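Local coordinates for protein beta-galactosidase/beta-glucuronidase (Faecalibacterium prausnitzii L2-6, PDB 6MVF) that binds flavin mononucleotide and probably hydrolyses beta-glucuronides as a member of glycoside hydrolase family 2, at residues Val48-Thr53 against Gly157-Gly162; Ala96-Thr101 against Phe153-Gly158; Val581-Arg586 against Asp647-Glu652; Val607-Asn612 against Leu638-Asp643. All blocks are in the same frame, centred on the assembly; numbering follows the deposited sequence.

Contact 1 (Val48-Thr53 against Gly157-Gly162)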
loop_
_atom_site.group_PDB
_atom_site.type_symbol
_atom_site.label_atom_id
_atom_site.label_comp_id
_atom_site.label_asym_id
_atom_site.label_seq_id
_atom_site.Cartn_x
_atom_site.Cartn_y
_atom_site.Cartn_z
ATOM N N VAL A 48 -13.784 24.366 5.211
ATOM C CA VAL A 48 -13.272 23.878 3.939
ATOM C C VAL A 48 -11.949 23.179 4.199
ATOM O O VAL A 48 -11.249 23.464 5.174
ATOM C CB VAL A 48 -13.065 25.021 2.906
ATOM C CG1 VAL A 48 -14.380 25.773 2.625
ATOM C CG2 VAL A 48 -11.967 25.985 3.376
ATOM N N THR A 49 -11.600 22.269 3.296
ATOM C CA THR A 49 -10.270 21.684 3.258
ATOM C C THR A 49 -9.567 22.112 1.972
ATOM O O THR A 49 -10.193 22.181 0.912
ATOM C CB THR A 49 -10.363 20.161 3.375
ATOM O OG1 THR A 49 -10.895 19.827 4.668
ATOM C CG2 THR A 49 -8.999 19.519 3.231
ATOM N N LEU A 50 -8.273 22.457 2.078
ATOM C CA LEU A 50 -7.471 22.799 0.901
ATOM C C LEU A 50 -6.981 21.538 0.187
ATOM O O LEU A 50 -6.710 20.522 0.834
ATOM C CB LEU A 50 -6.263 23.639 1.295
ATOM C CG LEU A 50 -6.536 24.857 2.162
ATOM C CD1 LEU A 50 -5.246 25.659 2.313
ATOM C CD2 LEU A 50 -7.690 25.684 1.580
ATOM N N PRO A 51 -6.814 21.581 -1.154
ATOM C CA PRO A 51 -7.016 22.670 -2.126
ATOM C C PRO A 51 -8.434 23.158 -2.253
ATOM O O PRO A 51 -9.353 22.352 -2.237
ATOM C CB PRO A 51 -6.574 22.046 -3.464
ATOM C CG PRO A 51 -6.490 20.591 -3.215
ATOM C CD PRO A 51 -6.121 20.441 -1.778
ATOM N N HIS A 52 -8.607 24.467 -2.420
ATOM C CA HIS A 52 -9.950 25.018 -2.430
ATOM C C HIS A 52 -10.054 26.235 -3.334
ATOM O O HIS A 52 -9.151 27.075 -3.395
ATOM C CB HIS A 52 -10.398 25.402 -1.016
ATOM C CG HIS A 52 -11.766 25.994 -0.982
ATOM N ND1 HIS A 52 -11.988 27.353 -1.027
ATOM C CD2 HIS A 52 -12.990 25.409 -0.971
ATOM C CE1 HIS A 52 -13.289 27.581 -1.023
ATOM N NE2 HIS A 52 -13.920 26.419 -0.989
ATOM N N THR A 53 -11.175 26.323 -4.025
ATOM C CA THR A 53 -11.587 27.560 -4.660
ATOM C C THR A 53 -13.072 27.746 -4.418
ATOM O O THR A 53 -13.833 26.778 -4.439
ATOM C CB THR A 53 -11.318 27.573 -6.165
ATOM O OG1 THR A 53 -11.907 28.757 -6.725
ATOM C CG2 THR A 53 -11.895 26.320 -6.844
ATOM N N GLY A 157 -10.893 31.790 -7.725
ATOM C CA GLY A 157 -10.305 32.424 -6.562
ATOM C C GLY A 157 -9.983 31.420 -5.471
ATOM O O GLY A 157 -10.602 30.367 -5.368
ATOM N N GLY A 158 -8.988 31.753 -4.659
ATOM C CA GLY A 158 -8.750 30.998 -3.449
ATOM C C GLY A 158 -7.411 30.301 -3.349
ATOM O O GLY A 158 -6.471 30.589 -4.100
ATOM N N LEU A 159 -7.326 29.379 -2.389
ATOM C CA LEU A 159 -6.100 28.649 -2.078
ATOM C C LEU A 159 -6.179 27.272 -2.736
ATOM O O LEU A 159 -6.416 26.252 -2.089
ATOM C CB LEU A 159 -5.932 28.544 -0.566
ATOM C CG LEU A 159 -5.663 29.812 0.219
ATOM C CD1 LEU A 159 -5.650 29.480 1.698
ATOM C CD2 LEU A 159 -4.329 30.404 -0.231
ATOM N N TYR A 160 -5.985 27.241 -4.050
ATOM C CA TYR A 160 -6.378 26.064 -4.816
ATOM C C TYR A 160 -5.262 25.014 -4.919
ATOM O O TYR A 160 -5.428 24.019 -5.634
ATOM C CB TYR A 160 -6.882 26.491 -6.201
ATOM C CG TYR A 160 -5.826 27.135 -7.043
ATOM C CD1 TYR A 160 -5.584 28.500 -6.976
ATOM C CD2 TYR A 160 -5.044 26.364 -7.904
ATOM C CE1 TYR A 160 -4.586 29.082 -7.764
ATOM C CE2 TYR A 160 -4.059 26.924 -8.686
ATOM C CZ TYR A 160 -3.826 28.278 -8.625
ATOM O OH TYR A 160 -2.824 28.813 -9.421
ATOM N N ARG A 161 -4.145 25.212 -4.201
ATOM C CA ARG A 161 -3.040 24.259 -4.163
ATOM C C ARG A 161 -2.629 23.837 -2.759
ATOM O O ARG A 161 -1.799 22.926 -2.631
ATOM C CB ARG A 161 -1.796 24.827 -4.868
ATOM C CG ARG A 161 -1.938 24.970 -6.377
ATOM C CD ARG A 161 -0.619 25.352 -7.052
ATOM N NE ARG A 161 -0.871 25.570 -8.464
ATOM C CZ ARG A 161 -0.196 26.403 -9.250
ATOM N NH1 ARG A 161 0.817 27.117 -8.773
ATOM N NH2 ARG A 161 -0.558 26.525 -10.525
ATOM N N GLY A 162 -3.165 24.472 -1.712
ATOM C CA GLY A 162 -2.825 24.151 -0.342
ATOM C C GLY A 162 -1.729 25.049 0.193
ATOM O O GLY A 162 -1.188 25.912 -0.503
#

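Contact 2 (Ala96-Thr101 against Phe153-Gly158)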
loop_
_atom_site.group_PDB
_atom_site.type_symbol
_atom_site.label_atom_id
_atom_site.label_comp_id
_atom_site.label_asym_id
_atom_site.label_seq_id
_atom_site.Cartn_x
_atom_site.Cartn_y
_atom_site.Cartn_z
ATOM N N ALA A 96 -2.147 31.554 -4.445
ATOM C CA ALA A 96 -3.296 32.276 -3.910
ATOM C C ALA A 96 -3.851 33.151 -5.027
ATOM O O ALA A 96 -3.259 34.180 -5.372
ATOM C CB ALA A 96 -2.913 33.108 -2.681
ATOM N N ALA A 97 -4.991 32.754 -5.580
ATOM C CA ALA A 97 -5.539 33.399 -6.765
ATOM C C ALA A 97 -6.547 34.456 -6.336
ATOM O O ALA A 97 -7.578 34.108 -5.750
ATOM C CB ALA A 97 -6.191 32.351 -7.663
ATOM N N LEU A 98 -6.275 35.739 -6.623
ATOM C CA LEU A 98 -5.146 36.254 -7.409
ATOM C C LEU A 98 -4.140 37.079 -6.598
ATOM O O LEU A 98 -3.020 37.333 -7.040
ATOM C CB LEU A 98 -5.671 37.144 -8.523
ATOM C CG LEU A 98 -6.554 36.466 -9.546
ATOM C CD1 LEU A 98 -7.090 37.518 -10.513
ATOM C CD2 LEU A 98 -5.749 35.384 -10.275
ATOM N N ASP A 99 -4.579 37.512 -5.419
ATOM C CA ASP A 99 -3.918 38.519 -4.600
ATOM C C ASP A 99 -4.125 38.107 -3.155
ATOM O O ASP A 99 -5.222 37.671 -2.798
ATOM C CB ASP A 99 -4.526 39.904 -4.869
ATOM C CG ASP A 99 -3.660 41.049 -4.368
ATOM O OD1 ASP A 99 -2.608 40.783 -3.744
ATOM O OD2 ASP A 99 -4.037 42.228 -4.602
ATOM N N ALA A 100 -3.085 38.212 -2.325
ATOM C CA ALA A 100 -3.161 37.607 -1.001
ATOM C C ALA A 100 -2.477 38.453 0.064
ATOM O O ALA A 100 -1.529 39.196 -0.211
ATOM C CB ALA A 100 -2.552 36.203 -0.987
ATOM N N THR A 101 -2.972 38.314 1.298
ATOM C CA THR A 101 -2.349 38.871 2.495
ATOM C C THR A 101 -2.345 37.798 3.571
ATOM O O THR A 101 -3.387 37.191 3.838
ATOM C CB THR A 101 -3.095 40.116 3.011
ATOM O OG1 THR A 101 -3.061 41.153 2.022
ATOM C CG2 THR A 101 -2.433 40.630 4.278
ATOM N N PHE A 153 -10.921 32.235 -19.926
ATOM C CA PHE A 153 -10.892 31.195 -18.903
ATOM C C PHE A 153 -11.138 31.841 -17.555
ATOM O O PHE A 153 -10.792 33.007 -17.332
ATOM C CB PHE A 153 -9.574 30.373 -18.880
ATOM C CG PHE A 153 -8.360 31.116 -18.364
ATOM C CD1 PHE A 153 -7.586 31.891 -19.216
ATOM C CD2 PHE A 153 -7.962 30.996 -17.039
ATOM C CE1 PHE A 153 -6.446 32.565 -18.752
ATOM C CE2 PHE A 153 -6.825 31.666 -16.563
ATOM C CZ PHE A 153 -6.071 32.459 -17.423
ATOM N N THR A 154 -11.744 31.057 -16.669
ATOM C CA THR A 154 -12.151 31.526 -15.352
ATOM C C THR A 154 -10.952 31.743 -14.418
ATOM O O THR A 154 -10.011 30.944 -14.376
ATOM C CB THR A 154 -13.130 30.511 -14.761
ATOM O OG1 THR A 154 -14.210 30.332 -15.680
ATOM C CG2 THR A 154 -13.677 30.973 -13.421
ATOM N N PHE A 155 -11.001 32.846 -13.665
ATOM C CA PHE A 155 -10.002 33.166 -12.644
ATOM C C PHE A 155 -10.505 32.639 -11.309
ATOM O O PHE A 155 -10.987 33.383 -10.454
ATOM C CB PHE A 155 -9.757 34.669 -12.546
ATOM C CG PHE A 155 -9.461 35.339 -13.846
ATOM C CD1 PHE A 155 -9.023 34.616 -14.952
ATOM C CD2 PHE A 155 -9.611 36.700 -13.960
ATOM C CE1 PHE A 155 -8.758 35.253 -16.151
ATOM C CE2 PHE A 155 -9.350 37.332 -15.143
ATOM C CZ PHE A 155 -8.921 36.615 -16.243
ATOM N N TYR A 156 -10.394 31.330 -11.132
ATOM C CA TYR A 156 -10.834 30.691 -9.897
ATOM C C TYR A 156 -10.124 31.308 -8.699
ATOM O O TYR A 156 -8.892 31.352 -8.657
ATOM C CB TYR A 156 -10.547 29.194 -9.962
ATOM C CG TYR A 156 -11.160 28.458 -11.129
ATOM C CD1 TYR A 156 -12.504 28.065 -11.108
ATOM C CD2 TYR A 156 -10.388 28.123 -12.245
ATOM C CE1 TYR A 156 -13.065 27.377 -12.174
ATOM C CE2 TYR A 156 -10.942 27.432 -13.317
ATOM C CZ TYR A 156 -12.275 27.055 -13.269
ATOM O OH TYR A 156 -12.809 26.362 -14.318
ATOM N N GLY A 157 -10.893 31.790 -7.725
ATOM C CA GLY A 157 -10.305 32.424 -6.562
ATOM C C GLY A 157 -9.983 31.420 -5.471
ATOM O O GLY A 157 -10.602 30.367 -5.368
ATOM N N GLY A 158 -8.988 31.753 -4.659
ATOM C CA GLY A 158 -8.750 30.998 -3.449
ATOM C C GLY A 158 -7.411 30.301 -3.349
ATOM O O GLY A 158 -6.471 30.589 -4.100
#

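Contact 3 (Val581-Arg586 against Asp647-Glu652)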
loop_
_atom_site.group_PDB
_atom_site.type_symbol
_atom_site.label_atom_id
_atom_site.label_comp_id
_atom_site.label_asym_id
_atom_site.label_seq_id
_atom_site.Cartn_x
_atom_site.Cartn_y
_atom_site.Cartn_z
ATOM N N VAL A 581 -6.965 0.804 -33.342
ATOM C CA VAL A 581 -7.939 0.953 -34.416
ATOM C C VAL A 581 -9.246 1.422 -33.787
ATOM O O VAL A 581 -9.712 0.844 -32.799
ATOM C CB VAL A 581 -8.113 -0.347 -35.232
ATOM C CG1 VAL A 581 -8.712 -1.453 -34.399
ATOM C CG2 VAL A 581 -8.966 -0.082 -36.466
ATOM N N HIS A 582 -9.825 2.485 -34.356
ATOM C CA HIS A 582 -10.951 3.194 -33.750
ATOM C C HIS A 582 -11.980 3.540 -34.809
ATOM O O HIS A 582 -11.657 4.213 -35.800
ATOM C CB HIS A 582 -10.498 4.471 -33.046
ATOM C CG HIS A 582 -11.608 5.197 -32.354
ATOM N ND1 HIS A 582 -12.332 6.206 -32.960
ATOM C CD2 HIS A 582 -12.119 5.061 -31.109
ATOM C CE1 HIS A 582 -13.236 6.662 -32.115
ATOM N NE2 HIS A 582 -13.124 5.988 -30.983
ATOM N N ILE A 583 -13.212 3.086 -34.592
ATOM C CA ILE A 583 -14.344 3.461 -35.428
ATOM C C ILE A 583 -14.957 4.743 -34.875
ATOM O O ILE A 583 -15.426 4.783 -33.728
ATOM C CB ILE A 583 -15.390 2.341 -35.512
ATOM C CG1 ILE A 583 -14.753 1.045 -36.042
ATOM C CG2 ILE A 583 -16.518 2.792 -36.436
ATOM C CD1 ILE A 583 -15.595 -0.189 -35.834
ATOM N N ALA A 584 -14.938 5.794 -35.694
ATOM C CA ALA A 584 -15.496 7.087 -35.343
ATOM C C ALA A 584 -17.021 7.060 -35.418
ATOM O O ALA A 584 -17.626 6.208 -36.080
ATOM C CB ALA A 584 -14.950 8.165 -36.274
ATOM N N GLY A 585 -17.642 8.003 -34.708
ATOM C CA GLY A 585 -19.064 8.240 -34.826
ATOM C C GLY A 585 -19.970 7.370 -33.985
ATOM O O GLY A 585 -21.167 7.290 -34.294
ATOM N N ARG A 586 -19.457 6.739 -32.916
ATOM C CA ARG A 586 -20.305 5.881 -32.091
ATOM C C ARG A 586 -21.479 6.658 -31.474
ATOM O O ARG A 586 -22.557 6.082 -31.262
ATOM C CB ARG A 586 -19.474 5.207 -30.993
ATOM C CG ARG A 586 -19.157 6.170 -29.884
ATOM C CD ARG A 586 -18.364 5.603 -28.752
ATOM N NE ARG A 586 -17.060 5.086 -29.128
ATOM C CZ ARG A 586 -16.178 4.661 -28.231
ATOM N NH1 ARG A 586 -16.486 4.719 -26.939
ATOM N NH2 ARG A 586 -15.006 4.170 -28.612
ATOM N N ASP A 647 -11.870 -3.287 -33.456
ATOM C CA ASP A 647 -12.827 -2.411 -32.805
ATOM C C ASP A 647 -14.232 -2.814 -33.221
ATOM O O ASP A 647 -14.430 -3.395 -34.288
ATOM C CB ASP A 647 -12.573 -0.934 -33.132
ATOM C CG ASP A 647 -13.334 0.010 -32.190
ATOM O OD1 ASP A 647 -13.771 -0.439 -31.083
ATOM O OD2 ASP A 647 -13.501 1.191 -32.569
ATOM N N SER A 648 -15.205 -2.507 -32.363
ATOM C CA SER A 648 -16.584 -2.916 -32.585
ATOM C C SER A 648 -17.534 -1.908 -31.955
ATOM O O SER A 648 -17.380 -1.541 -30.785
ATOM C CB SER A 648 -16.850 -4.318 -32.012
ATOM O OG SER A 648 -18.247 -4.550 -31.845
ATOM N N ILE A 649 -18.503 -1.442 -32.739
ATOM C CA ILE A 649 -19.572 -0.600 -32.233
ATOM C C ILE A 649 -20.891 -1.083 -32.832
ATOM O O ILE A 649 -20.929 -1.896 -33.756
ATOM C CB ILE A 649 -19.339 0.890 -32.540
ATOM C CG1 ILE A 649 -19.748 1.218 -33.973
ATOM C CG2 ILE A 649 -17.873 1.271 -32.301
ATOM C CD1 ILE A 649 -19.465 2.649 -34.342
ATOM N N THR A 650 -21.986 -0.580 -32.282
ATOM C CA THR A 650 -23.315 -0.906 -32.770
ATOM C C THR A 650 -23.996 0.369 -33.240
ATOM O O THR A 650 -24.000 1.380 -32.525
ATOM C CB THR A 650 -24.153 -1.595 -31.694
ATOM O OG1 THR A 650 -23.490 -2.793 -31.273
ATOM C CG2 THR A 650 -25.525 -1.933 -32.250
ATOM N N LEU A 651 -24.535 0.322 -34.448
ATOM C CA LEU A 651 -25.284 1.419 -35.033
ATOM C C LEU A 651 -26.692 0.933 -35.336
ATOM O O LEU A 651 -26.943 -0.274 -35.441
ATOM C CB LEU A 651 -24.606 1.946 -36.305
ATOM C CG LEU A 651 -23.236 2.627 -36.085
ATOM C CD1 LEU A 651 -22.721 3.248 -37.366
ATOM C CD2 LEU A 651 -23.264 3.681 -34.962
ATOM N N GLU A 652 -27.620 1.887 -35.426
ATOM C CA GLU A 652 -29.009 1.612 -35.769
ATOM C C GLU A 652 -29.358 2.351 -37.051
ATOM O O GLU A 652 -29.196 3.575 -37.129
ATOM C CB GLU A 652 -29.956 2.025 -34.641
ATOM C CG GLU A 652 -31.395 1.498 -34.815
ATOM C CD GLU A 652 -32.404 2.075 -33.803
ATOM O OE1 GLU A 652 -32.011 2.943 -32.988
ATOM O OE2 GLU A 652 -33.600 1.666 -33.838
HETATM O O HOH W 1 -15.009 3.370 -31.228
HETATM O O HOH W 2 -23.396 3.342 -30.908
#

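Contact 4 (Val607-Asn612 against Leu638-Asp643)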
loop_
_atom_site.group_PDB
_atom_site.type_symbol
_atom_site.label_atom_id
_atom_site.label_comp_id
_atom_site.label_asym_id
_atom_site.label_seq_id
_atom_site.Cartn_x
_atom_site.Cartn_y
_atom_site.Cartn_z
ATOM N N VAL A 607 -7.206 -1.781 -43.057
ATOM C CA VAL A 607 -8.389 -1.945 -42.234
ATOM C C VAL A 607 -9.408 -2.694 -43.071
ATOM O O VAL A 607 -9.628 -2.356 -44.243
ATOM C CB VAL A 607 -8.953 -0.585 -41.756
ATOM C CG1 VAL A 607 -10.397 -0.725 -41.209
ATOM C CG2 VAL A 607 -8.029 0.051 -40.712
ATOM N N THR A 608 -10.004 -3.727 -42.485
ATOM C CA THR A 608 -11.154 -4.405 -43.069
ATOM C C THR A 608 -12.354 -4.136 -42.185
ATOM O O THR A 608 -12.284 -4.351 -40.976
ATOM C CB THR A 608 -10.922 -5.913 -43.210
ATOM O OG1 THR A 608 -10.013 -6.155 -44.287
ATOM C CG2 THR A 608 -12.218 -6.625 -43.513
ATOM N N LEU A 609 -13.445 -3.657 -42.787
ATOM C CA LEU A 609 -14.671 -3.347 -42.068
ATOM C C LEU A 609 -15.705 -4.450 -42.257
ATOM O O LEU A 609 -15.863 -4.991 -43.353
ATOM C CB LEU A 609 -15.255 -2.011 -42.532
ATOM C CG LEU A 609 -16.374 -1.513 -41.610
ATOM C CD1 LEU A 609 -15.877 -1.353 -40.137
ATOM C CD2 LEU A 609 -16.971 -0.225 -42.154
ATOM N N TYR A 610 -16.421 -4.770 -41.187
ATOM C CA TYR A 610 -17.497 -5.746 -41.238
ATOM C C TYR A 610 -18.790 -5.141 -40.712
ATOM O O TYR A 610 -18.783 -4.336 -39.773
ATOM C CB TYR A 610 -17.172 -6.993 -40.418
ATOM C CG TYR A 610 -16.032 -7.806 -40.945
ATOM C CD1 TYR A 610 -14.739 -7.637 -40.445
ATOM C CD2 TYR A 610 -16.244 -8.761 -41.930
ATOM C CE1 TYR A 610 -13.685 -8.387 -40.922
ATOM C CE2 TYR A 610 -15.194 -9.518 -42.421
ATOM C CZ TYR A 610 -13.918 -9.324 -41.911
ATOM O OH TYR A 610 -12.892 -10.086 -42.395
ATOM N N CYS A 611 -19.900 -5.564 -41.315
ATOM C CA CYS A 611 -21.234 -5.125 -40.926
ATOM C C CYS A 611 -22.101 -6.367 -40.742
ATOM O O CYS A 611 -22.416 -7.054 -41.717
ATOM C CB CYS A 611 -21.829 -4.193 -41.975
ATOM S SG CYS A 611 -23.272 -3.302 -41.386
ATOM N N ASN A 612 -22.465 -6.658 -39.490
ATOM C CA ASN A 612 -23.161 -7.891 -39.115
ATOM C C ASN A 612 -22.478 -9.119 -39.715
ATOM O O ASN A 612 -23.123 -10.012 -40.269
ATOM C CB ASN A 612 -24.637 -7.832 -39.506
ATOM C CG ASN A 612 -25.403 -6.806 -38.695
ATOM O OD1 ASN A 612 -25.055 -6.529 -37.533
ATOM N ND2 ASN A 612 -26.447 -6.228 -39.300
ATOM N N LEU A 638 -20.716 -3.046 -36.255
ATOM C CA LEU A 638 -19.603 -2.607 -37.088
ATOM C C LEU A 638 -18.310 -3.049 -36.416
ATOM O O LEU A 638 -18.036 -2.677 -35.267
ATOM C CB LEU A 638 -19.621 -1.095 -37.317
ATOM C CG LEU A 638 -20.605 -0.490 -38.341
ATOM C CD1 LEU A 638 -20.348 -1.025 -39.722
ATOM C CD2 LEU A 638 -22.033 -0.762 -37.946
ATOM N N MET A 639 -17.541 -3.876 -37.116
ATOM C CA MET A 639 -16.269 -4.359 -36.610
ATOM C C MET A 639 -15.164 -4.003 -37.591
ATOM O O MET A 639 -15.224 -4.386 -38.765
ATOM C CB MET A 639 -16.300 -5.870 -36.367
ATOM C CG MET A 639 -14.980 -6.357 -35.795
ATOM S SD MET A 639 -14.999 -8.086 -35.373
ATOM C CE MET A 639 -15.148 -8.866 -36.977
ATOM N N ALA A 640 -14.162 -3.273 -37.111
ATOM C CA ALA A 640 -12.995 -2.920 -37.908
ATOM C C ALA A 640 -11.814 -3.754 -37.431
ATOM O O ALA A 640 -11.501 -3.771 -36.235
ATOM C CB ALA A 640 -12.690 -1.427 -37.827
ATOM N N VAL A 641 -11.189 -4.469 -38.368
ATOM C CA VAL A 641 -10.064 -5.354 -38.112
ATOM C C VAL A 641 -8.834 -4.717 -38.740
ATOM O O VAL A 641 -8.712 -4.649 -39.970
ATOM C CB VAL A 641 -10.302 -6.760 -38.676
ATOM C CG1 VAL A 641 -9.071 -7.617 -38.467
ATOM C CG2 VAL A 641 -11.510 -7.395 -38.016
ATOM N N ALA A 642 -7.933 -4.220 -37.905
ATOM C CA ALA A 642 -6.645 -3.770 -38.405
ATOM C C ALA A 642 -5.731 -4.982 -38.395
ATOM O O ALA A 642 -6.118 -6.036 -38.903
ATOM C CB ALA A 642 -6.104 -2.610 -37.573
ATOM N N ASP A 643 -4.544 -4.890 -37.810
ATOM C CA ASP A 643 -3.681 -6.064 -37.874
ATOM C C ASP A 643 -3.896 -6.926 -36.637
ATOM O O ASP A 643 -4.586 -7.949 -36.703
ATOM C CB ASP A 643 -2.220 -5.654 -38.033
ATOM C CG ASP A 643 -1.287 -6.847 -38.147
ATOM O OD1 ASP A 643 -0.067 -6.687 -37.906
ATOM O OD2 ASP A 643 -1.784 -7.953 -38.462
#

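Contact 1 (Val48-Thr53 against Gly157-Gly162)
The backbone amide of His52 donates to Leu159 O over 2.8 Å, and the N-H points fairly straight at its acceptor (159°). The donor stands well above the carbonyl plane, 44° out of it. Farther along, the hydroxyl of Thr53 appears to donate to Gly157 O, though the modelled separation is too short to be taken literally, and it also meets the amide of Asn55. With OG1 anti to the backbone N (chi1 173°), this hydroxyl turns to the Gly157 carbonyl, so that threonine supplies a side-chain donor to a glycine that has no side chain of its own.

Beside the His52 bond the contact becomes apolar. Leu50 and Leu159 meet by their methyls, CD1 to CD1 at 3.9 Å, while Leu50 CB rests 3.8 Å from Gly162 CA, on a glycine whose backbone angles would jam a CB against the preceding carbonyl. Pro51, joined to Leu50 by a cis peptide, has its CB near Tyr160 O. The cis bond bends the chain sharply here. With an alanine in place of Leu50, the methyls resting on Leu159 and Gly162 would be missing, and a gap would probably open beside Trp34 and Tyr73. Gly158, at phi 118°, likewise calls for glycine.

The ND1 atom of His52 is bonded to the Tyr73 hydroxyl, and Tyr160 OH to Gly115 O. The loop that follows strand 46-48 is thus pressed against the one leading into strand 163-168, with Leu50 also touching strands 34-37 and 70-78.

Contact 2 (Ala96-Thr101 against Phe153-Gly158)
Ala97 and Gly158 form a single antiparallel bridge, a hydrogen-bonded pair, in the beta-rich sugar-binding domain of the glycoside hydrolase family 2 fold. Both bonds of the pair are made: Ala97 N to Gly158 O at 3.0 Å, nearly straight (172°), and Gly158 N back to Ala97 O, also at 3.0 Å. In the second, the donor lies in the carbonyl plane on a lone pair of Ala97 O, and that same oxygen takes a CA-H contact from Gly157 CA at 3.3 Å.

The pairing stops after one bridge. A cis peptide follows Ala97 and swings the chain round, and Leu98 and Asp99 then both face Ser139 in a classic beta bulge at the start of strand 99-104. Alanine suits position 97, for its short CB points toward the other loop, near Tyr156 O. Leu98 reaches past it with CD1, 4.3 Å from Phe155 CD2, an oblique and rather loose approach to that ring. Tyr156 points away from Ala97, its hydroxyl bonded to Asp304, while Asn140 takes up Phe155 O.

The hold is therefore almost wholly backbone to backbone: buried amides and carbonyls satisfy each other. Position 158 calls for glycine, since its backbone angles would jam a CB against the carbonyl of Gly157, and the apolar touch of Leu98 on Phe155 merely supplements the bridge.

Contact 3 (Val581-Arg586 against Asp647-Glu652)
Val581 starts the contact by bringing its backbone O within 3.4 Å of Asp647 CB, while its CG1 lies near Asp647 N. His582 CA comes within 3.5 Å of Asp647 OD2; its ring passes that oxygen more loosely and turns away to stack on Tyr569 of helix 566-575. At Ile583 the central bond is made: its N-H points almost straight (172°) at Asp647 OD2, 2.8 Å away, using the anti lone pair of that oxygen. The carboxylate gets there with CG anti to the backbone N (chi1 -166°), directed toward strand 581-583.

Strands 581-583 and 646-654 belong to different sheets of a beta-sandwich, and a carboxylate oxygen makes the link between them. Their axes run nearly parallel (11°) and 6.6 Å apart. Between the sheets, Ile583 CG2 packs on Ile649 CD1 at 3.6 Å, and branched isoleucines suit this buried seam.

A water lies 2.9 Å from Ile583 O and 3.0 Å from Asp647 OD2, with more acceptors around it than it has protons to give. Replacing Asp647 by an alanine would probably leave Ile583 N without its acceptor and take from the water one of its possible partners.

Past Ala584, Gly585 has the positive phi that favours glycine, and its N is held by Asp566. Arg586 follows: its NH2 donates to the same water over 2.7 Å, its CA approaches Ile649 CD1, its O shares a second water with Thr650 O, and its guanidinium makes a salt bridge to Glu223 of the second subunit. A strand of that subunit pairs in parallel with Ile649 and Thr650.

Contact 4 (Val607-Asn612 against Leu638-Asp643)
Tyr610 and Met639 lie side by side on one face of the sheet, pointing the same way, and the methionine CE rests 3.7 Å from the ring's CD1. Met639 starts extended and then bends at chi3 (67°), which curls its end back to the aromatic ring. Beyond it, Val641 CG2 meets the edge of the ring at CE1, 3.8 Å away. The flexible methionine and the branched valine thus meet the same side of the ring, at CD1 and CE1 in turn. Thr608 shares this face, its hydroxyl bonded to that of Thr618 on the next strand, as befits a partly exposed side, and Met639 also packs on Pro241 of the second subunit.

The other face is the buried one. Here Ala640 is the low spot into which its neighbours lean: Leu609 CD1 comes to 3.9 Å from its CB, and Val607 CG1 to 4.1 Å. The small alanine CB fits beneath the two of them. Leu638 CD1 fits between Leu609 CD2 and Cys611 SG, the sulfur 4.1 Å away, so a compact cysteine closes the row. Farther in, Leu609 meets Phe627 and Val598 of the facing sheet.

Thr608 and Val641 form one hydrogen-bonded pair, Thr608 N to Val641 O at 3.0 Å and Val641 N to Thr608 O at 2.8 Å, and Tyr610 with Met639 forms the next. Leu609 with Ala640 and Cys611 with Leu638 are non-hydrogen-bonded pairs. Two regular antiparallel strands, with one apolar face turned to a second sheet and the other more open, are what a beta-sandwich domain is built from.

Overall arrangement
Contacts 1 and 2 share Gly157 and Gly158 and hold the same loop, gripped by 48-53 and by 96-101, with centres 10 Å apart in the sugar-binding region. The centres of contacts 3 and 4, a second pair, are also 10 Å apart, and lie some 41 to 51 Å from those of the first. Strands 635-641 and 646-654 are neighbours in one sheet, so contact 4 lies within it while contact 3 crosses to the facing one. Contacts 1 to 3 are buried; contact 4 is partly so. Glycines, cis peptides and scattered backbone bonds mark the loops, regular pairing marks contact 4, and a carboxylate with waters bridges the sheets in contact 3, beside the second subunit.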